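PDB 4PQ1: putative electron transport related protein from Corynebacterium diphtheriae, which probably acts as an extracytoplasmic thiol-disulfide oxidoreductase of the thioredoxin-like DsbF type, exchanging a disulfide of its own with protein thiols. Local coordinates for residues Q54-A57 against P58-S61; I106-P109 against P110-A114. All coordinates share one frame; numbering follows the deposited sequence.

Going from the N terminus, the chain leaves strand 46-52 and enters interaction 1, where residues 54-57 lead straight into helix 57-61 and the C56-C59 disulfide closes the first turn. After strand 77-83 and helix 89-98, interaction 2 follows strand 105-107, turning through 108-111 into the short helix 113-116. The two contacts stand in series, neither nested nor crossed; their centres are about 17 Å apart and their nearest atoms about 7 Å. Strand 77-83 lies between strands 46-52 and 105-107 in the sheet, and D86, in the loop beyond it, bonds to N of Q54 by its carboxylate and to OH of Y107 by its carbonyl.

Interaction 1. Residues Q54-A57 against P58-S61; sequences QWCA and PCRS
P58 follows A57 directly, and its ring closes on the backbone and methyl group behind it: CD of P58 lies 3.4 Å from CB of A57, a distance set by the peptide link to proline, while the same CD reaches SG of C56 at 4.1 Å. Proline has no N-H to offer, which costs nothing in the first turn of a helix. C59 comes next and is joined covalently to C56, SG to SG at 2.1 Å, with a disulfide torsion of 69°. The two cysteines reach each other by different first torsions: in C56 the sulfur swings anti to its own N, whereas in C59 it stands beside the backbone N. C56 occupies the N-cap of helix 57-61, which places the CxxC sequence C56-A57-P58-C59 at a helix start, as in thioredoxin-like oxidoreductases, here captured oxidised. R60 then binds backward along the loop. N of R60 donates to O of C56 at 3.1 Å in a nearly straight bond (167°). The side chain bends at chi3, bringing NH1 of R60 within 2.8 Å of O of Q54, an acceptor lying in the guanidinium plane though the donor is tilted 23° from the carbonyl plane. CA of A57 sits over the rim of one guanidinium face. NH2 of R60 donates to a water at 2.6 Å, which in turn gives a weak bond to O of W55, so the guanidinium grips the loop directly and through solvent. S61 completes the turn, its N bonding to O of A57 at 3.0 Å, while its OG hydrogen-bonds to E144 in a neighbouring loop.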
ATOM      1  N   GLN A  54     -13.087  -1.748   3.874  1.00 29.67           N
ATOM      2  CA  GLN A  54     -14.312  -1.950   3.091  1.00 27.40           C
ATOM      3  C   GLN A  54     -15.358  -0.869   3.365  1.00 23.88           C
ATOM      4  O   GLN A  54     -16.267  -0.675   2.566  1.00 34.28           O
ATOM      5  CB  GLN A  54     -14.901  -3.342   3.353  1.00 22.69           C
ATOM      6  CG  GLN A  54     -15.232  -3.633   4.802  1.00 26.34           C
ATOM      7  CD  GLN A  54     -16.544  -3.015   5.239  1.00 27.93           C
ATOM      8  OE1 GLN A  54     -17.564  -3.146   4.556  1.00 25.65           O
ATOM      9  NE2 GLN A  54     -16.519  -2.319   6.373  1.00 27.78           N
ATOM     10  N   TRP A  55     -15.214  -0.169   4.488  1.00 19.79           N
ATOM     11  CA  TRP A  55     -16.143   0.883   4.912  1.00 26.23           C
ATOM     12  C   TRP A  55     -15.924   2.173   4.130  1.00 25.87           C
ATOM     13  O   TRP A  55     -16.632   3.167   4.306  1.00 27.53           O
ATOM     14  CB  TRP A  55     -15.966   1.153   6.413  1.00 24.39           C
ATOM     15  CG  TRP A  55     -14.519   1.329   6.740  1.00 26.36           C
ATOM     16  CD1 TRP A  55     -13.655   0.374   7.216  1.00 24.55           C
ATOM     17  CD2 TRP A  55     -13.747   2.518   6.562  1.00 21.07           C
ATOM     18  NE1 TRP A  55     -12.401   0.913   7.370  1.00 24.52           N
ATOM     19  CE2 TRP A  55     -12.430   2.223   6.965  1.00 26.86           C
ATOM     20  CE3 TRP A  55     -14.042   3.806   6.108  1.00 19.83           C
ATOM     21  CZ2 TRP A  55     -11.411   3.168   6.913  1.00 27.56           C
ATOM     22  CZ3 TRP A  55     -13.032   4.739   6.067  1.00 26.84           C
ATOM     23  CH2 TRP A  55     -11.732   4.419   6.463  1.00 24.86           C
ATOM     24  N   CYS A  56     -14.927   2.133   3.258  1.00 26.30           N
ATOM     25  CA  CYS A  56     -14.347   3.309   2.641  1.00 23.32           C
ATOM     26  C   CYS A  56     -14.704   3.377   1.161  1.00 23.12           C
ATOM     27  O   CYS A  56     -14.251   2.552   0.371  1.00 31.70           O
ATOM     28  CB  CYS A  56     -12.836   3.266   2.867  1.00 23.36           C
ATOM     29  SG  CYS A  56     -11.811   4.183   1.751  1.00 31.43           S
ATOM     30  N   ALA A  57     -15.532   4.347   0.786  1.00 25.21           N
ATOM     31  CA  ALA A  57     -16.090   4.376  -0.561  1.00 28.79           C
ATOM     32  C   ALA A  57     -15.004   4.559  -1.639  1.00 26.04           C
ATOM     33  O   ALA A  57     -15.004   3.820  -2.626  1.00 32.32           O
ATOM     34  CB  ALA A  57     -17.164   5.460  -0.680  1.00 26.05           C
ATOM     35  N   PRO A  58     -14.079   5.521  -1.466  1.00 28.08           N
ATOM     36  CA  PRO A  58     -12.979   5.564  -2.445  1.00 20.60           C
ATOM     37  C   PRO A  58     -12.200   4.257  -2.552  1.00 23.93           C
ATOM     38  O   PRO A  58     -11.818   3.871  -3.656  1.00 31.05           O
ATOM     39  CB  PRO A  58     -12.095   6.676  -1.913  1.00 22.73           C
ATOM     40  CG  PRO A  58     -13.042   7.590  -1.257  1.00 24.21           C
ATOM     41  CD  PRO A  58     -14.031   6.691  -0.573  1.00 24.66           C
ATOM     42  N   CYS A  59     -11.971   3.573  -1.440  1.00 21.89           N
ATOM     43  CA  CYS A  59     -11.249   2.309  -1.497  1.00 24.67           C
ATOM     44  C   CYS A  59     -11.979   1.300  -2.383  1.00 24.05           C
ATOM     45  O   CYS A  59     -11.353   0.682  -3.240  1.00 24.05           O
ATOM     46  CB  CYS A  59     -11.030   1.757  -0.089  1.00 19.55           C
ATOM     47  SG  CYS A  59     -10.245   2.987   0.995  1.00 27.04           S
ATOM     48  N   ARG A  60     -13.293   1.154  -2.186  1.00 25.88           N
ATOM     49  CA  ARG A  60     -14.138   0.279  -3.021  1.00 23.81           C
ATOM     50  C   ARG A  60     -14.057   0.658  -4.502  1.00 25.13           C
ATOM     51  O   ARG A  60     -13.930  -0.198  -5.387  1.00 24.38           O
ATOM     52  CB  ARG A  60     -15.603   0.334  -2.546  1.00 24.34           C
ATOM     53  CG  ARG A  60     -15.801  -0.122  -1.088  1.00 28.48           C
ATOM     54  CD  ARG A  60     -17.271  -0.358  -0.703  1.00 21.92           C
ATOM     55  NE  ARG A  60     -18.081   0.857  -0.768  1.00 28.20           N
ATOM     56  CZ  ARG A  60     -18.289   1.676   0.264  1.00 38.43           C
ATOM     57  NH1 ARG A  60     -17.735   1.422   1.446  1.00 31.93           N
ATOM     58  NH2 ARG A  60     -19.046   2.759   0.120  1.00 33.37           N
ATOM     59  N   SER A  61     -14.139   1.960  -4.751  1.00 21.55           N
ATOM     60  CA  SER A  61     -14.011   2.543  -6.077  1.00 22.87           C
ATOM     61  C   SER A  61     -12.681   2.214  -6.784  1.00 27.46           C
ATOM     62  O   SER A  61     -12.672   1.877  -7.967  1.00 29.25           O
ATOM     63  CB  SER A  61     -14.181   4.062  -5.948  1.00 27.55           C
ATOM     64  OG  SER A  61     -13.837   4.739  -7.132  1.00 30.60           O
TER
HETATM   65  O   HOH W   1     -19.172   4.082   2.382  1.00 38.16           O

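Interaction 2. Residues I106-P109 against P110-A114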
ATOM      1  N   ILE A 106      -2.285  -6.833   5.187  1.00 23.51           N
ATOM      2  CA  ILE A 106      -2.025  -6.855   6.612  1.00 23.47           C
ATOM      3  C   ILE A 106      -3.263  -6.366   7.350  1.00 29.42           C
ATOM      4  O   ILE A 106      -3.798  -5.298   7.039  1.00 27.75           O
ATOM      5  CB  ILE A 106      -0.819  -5.986   6.976  1.00 28.28           C
ATOM      6  CG1 ILE A 106       0.439  -6.558   6.321  1.00 26.13           C
ATOM      7  CG2 ILE A 106      -0.678  -5.884   8.483  1.00 28.64           C
ATOM      8  CD1 ILE A 106       1.673  -5.807   6.682  1.00 24.76           C
ATOM      9  N   TYR A 107      -3.735  -7.146   8.317  1.00 27.88           N
ATOM     10  CA  TYR A 107      -4.878  -6.709   9.112  1.00 22.35           C
ATOM     11  C   TYR A 107      -4.431  -5.810  10.258  1.00 22.47           C
ATOM     12  O   TYR A 107      -3.867  -6.272  11.250  1.00 26.49           O
ATOM     13  CB  TYR A 107      -5.664  -7.914   9.638  1.00 24.44           C
ATOM     14  CG  TYR A 107      -6.909  -7.529  10.394  1.00 23.86           C
ATOM     15  CD1 TYR A 107      -7.979  -6.932   9.744  1.00 28.79           C
ATOM     16  CD2 TYR A 107      -7.015  -7.759  11.765  1.00 22.94           C
ATOM     17  CE1 TYR A 107      -9.124  -6.574  10.437  1.00 28.01           C
ATOM     18  CE2 TYR A 107      -8.141  -7.404  12.456  1.00 24.25           C
ATOM     19  CZ  TYR A 107      -9.195  -6.813  11.789  1.00 26.93           C
ATOM     20  OH  TYR A 107     -10.327  -6.456  12.479  1.00 29.14           O
ATOM     21  N   ASP A 108      -4.705  -4.517  10.130  1.00 19.44           N
ATOM     22  CA  ASP A 108      -4.136  -3.544  11.054  1.00 24.68           C
ATOM     23  C   ASP A 108      -5.189  -2.492  11.400  1.00 22.68           C
ATOM     24  O   ASP A 108      -5.111  -1.357  10.933  1.00 27.15           O
ATOM     25  CB  ASP A 108      -2.855  -2.925  10.413  1.00 21.89           C
ATOM     26  CG  ASP A 108      -2.211  -1.820  11.251  1.00 26.20           C
ATOM     27  OD1 ASP A 108      -2.511  -1.672  12.458  1.00 22.38           O
ATOM     28  OD2 ASP A 108      -1.373  -1.084  10.677  1.00 27.85           O
ATOM     29  N   PRO A 109      -6.187  -2.870  12.226  1.00 24.96           N
ATOM     30  CA  PRO A 109      -7.306  -1.945  12.484  1.00 28.35           C
ATOM     31  C   PRO A 109      -6.884  -0.538  12.952  1.00 29.60           C
ATOM     32  O   PRO A 109      -7.516   0.425  12.516  1.00 25.89           O
ATOM     33  CB  PRO A 109      -8.112  -2.657  13.578  1.00 28.40           C
ATOM     34  CG  PRO A 109      -7.795  -4.105  13.393  1.00 28.23           C
ATOM     35  CD  PRO A 109      -6.356  -4.156  12.925  1.00 23.23           C
ATOM     36  N   PRO A 110      -5.845  -0.409  13.805  1.00 22.16           N
ATOM     37  CA  PRO A 110      -5.587   0.969  14.239  1.00 20.78           C
ATOM     38  C   PRO A 110      -4.470   1.650  13.436  1.00 26.93           C
ATOM     39  O   PRO A 110      -4.022   2.735  13.800  1.00 22.04           O
ATOM     40  CB  PRO A 110      -5.172   0.792  15.694  1.00 20.29           C
ATOM     41  CG  PRO A 110      -4.450  -0.520  15.695  1.00 23.95           C
ATOM     42  CD  PRO A 110      -5.122  -1.384  14.646  1.00 21.15           C
ATOM     43  N   PHE A 111      -4.036   0.999  12.365  1.00 22.29           N
ATOM     44  CA  PHE A 111      -3.075   1.557  11.430  1.00 29.15           C
ATOM     45  C   PHE A 111      -1.736   1.879  12.119  1.00 30.43           C
ATOM     46  O   PHE A 111      -1.151   2.937  11.916  1.00 22.94           O
ATOM     47  CB  PHE A 111      -3.688   2.789  10.732  1.00 20.59           C
ATOM     48  CG  PHE A 111      -3.000   3.166   9.433  1.00 28.93           C
ATOM     49  CD1 PHE A 111      -1.975   2.383   8.915  1.00 24.10           C
ATOM     50  CD2 PHE A 111      -3.437   4.254   8.691  1.00 26.06           C
ATOM     51  CE1 PHE A 111      -1.361   2.724   7.738  1.00 30.99           C
ATOM     52  CE2 PHE A 111      -2.826   4.586   7.488  1.00 25.40           C
ATOM     53  CZ  PHE A 111      -1.789   3.827   7.017  1.00 28.19           C
ATOM     54  N   LYS A 112      -1.259   0.932  12.920  1.00 25.49           N
ATOM     55  CA  LYS A 112      -0.007   1.097  13.614  1.00 27.02           C
ATOM     56  C   LYS A 112       1.138   1.144  12.600  1.00 30.14           C
ATOM     57  O   LYS A 112       2.187   1.742  12.858  1.00 31.47           O
ATOM     58  CB  LYS A 112       0.203  -0.030  14.633  1.00 22.70           C
ATOM     59  CG  LYS A 112      -0.601   0.135  15.922  1.00 24.31           C
ATOM     60  CD  LYS A 112      -0.459  -1.085  16.826  1.00 24.49           C
ATOM     61  CE  LYS A 112      -1.152  -0.861  18.163  1.00 33.84           C
ATOM     62  NZ  LYS A 112      -0.657   0.362  18.863  1.00 41.82           N
ATOM     63  N   THR A 113       0.910   0.530  11.439  1.00 28.78           N
ATOM     64  CA  THR A 113       1.883   0.491  10.344  1.00 29.97           C
ATOM     65  C   THR A 113       2.294   1.885   9.877  1.00 32.03           C
ATOM     66  O   THR A 113       3.392   2.080   9.346  1.00 31.08           O
ATOM     67  CB  THR A 113       1.320  -0.283   9.134  1.00 29.59           C
ATOM     68  OG1 THR A 113       1.028  -1.622   9.526  0.96 31.11           O
ATOM     69  CG2 THR A 113       2.322  -0.337   8.007  1.00 36.09           C
ATOM     70  N   ALA A 114       1.416   2.860  10.081  1.00 25.71           N
ATOM     71  CA  ALA A 114       1.703   4.224   9.651  1.00 31.62           C
ATOM     72  C   ALA A 114       3.004   4.713  10.276  1.00 30.17           C
ATOM     73  O   ALA A 114       3.745   5.475   9.663  1.00 36.11           O
ATOM     74  CB  ALA A 114       0.551   5.157  10.012  1.00 27.10           C
TER
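A chi1 of 176° turns CG of D108 away from its own N and carries the carboxylate across to the N-H groups of K112 and T113; in T113, OG1 stands beside its own backbone N (chi1 -60°), so hydroxyl and amide face the same oxygen. That oxygen, OD2 of D108, takes two bonds: from OG1 of T113 at 2.7 Å, arriving 41° above the carboxylate plane, and from N of T113 at 2.9 Å on the syn side, much closer to the plane. The other oxygen, OD1 of D108, uses its syn lone pair to accept from N of K112 at 2.9 Å. Three donors thus fix the rotation of this buried carboxylate and would probably favour its ionised form. The backbone itself turns here: residues 108-111 form a type I beta turn, closed by N of F111 bonding to O of D108 at 3.0 Å from well above the carbonyl plane. P109 and P110 occupy the two corners, their rings side by side and pointing the same way; CB of P109 is 3.4 Å from CD of P110, as the peptide link to proline dictates. F111 leaves the turn with positive phi and directs CD1 to within 3.9 Å of OD2 of D108, which lies near the plane of the ring at its edge. The methyl CB of A114 is centred over one face of the F111 ring, 3.8 Å above it. The turn joins strand 105-107, at one border of the mixed sheet, to helix 113-116. Backbone bonds from I106 and D108 tie the first segment to strand 77-83, where I82 touches the side chains of D108, F111 and T113.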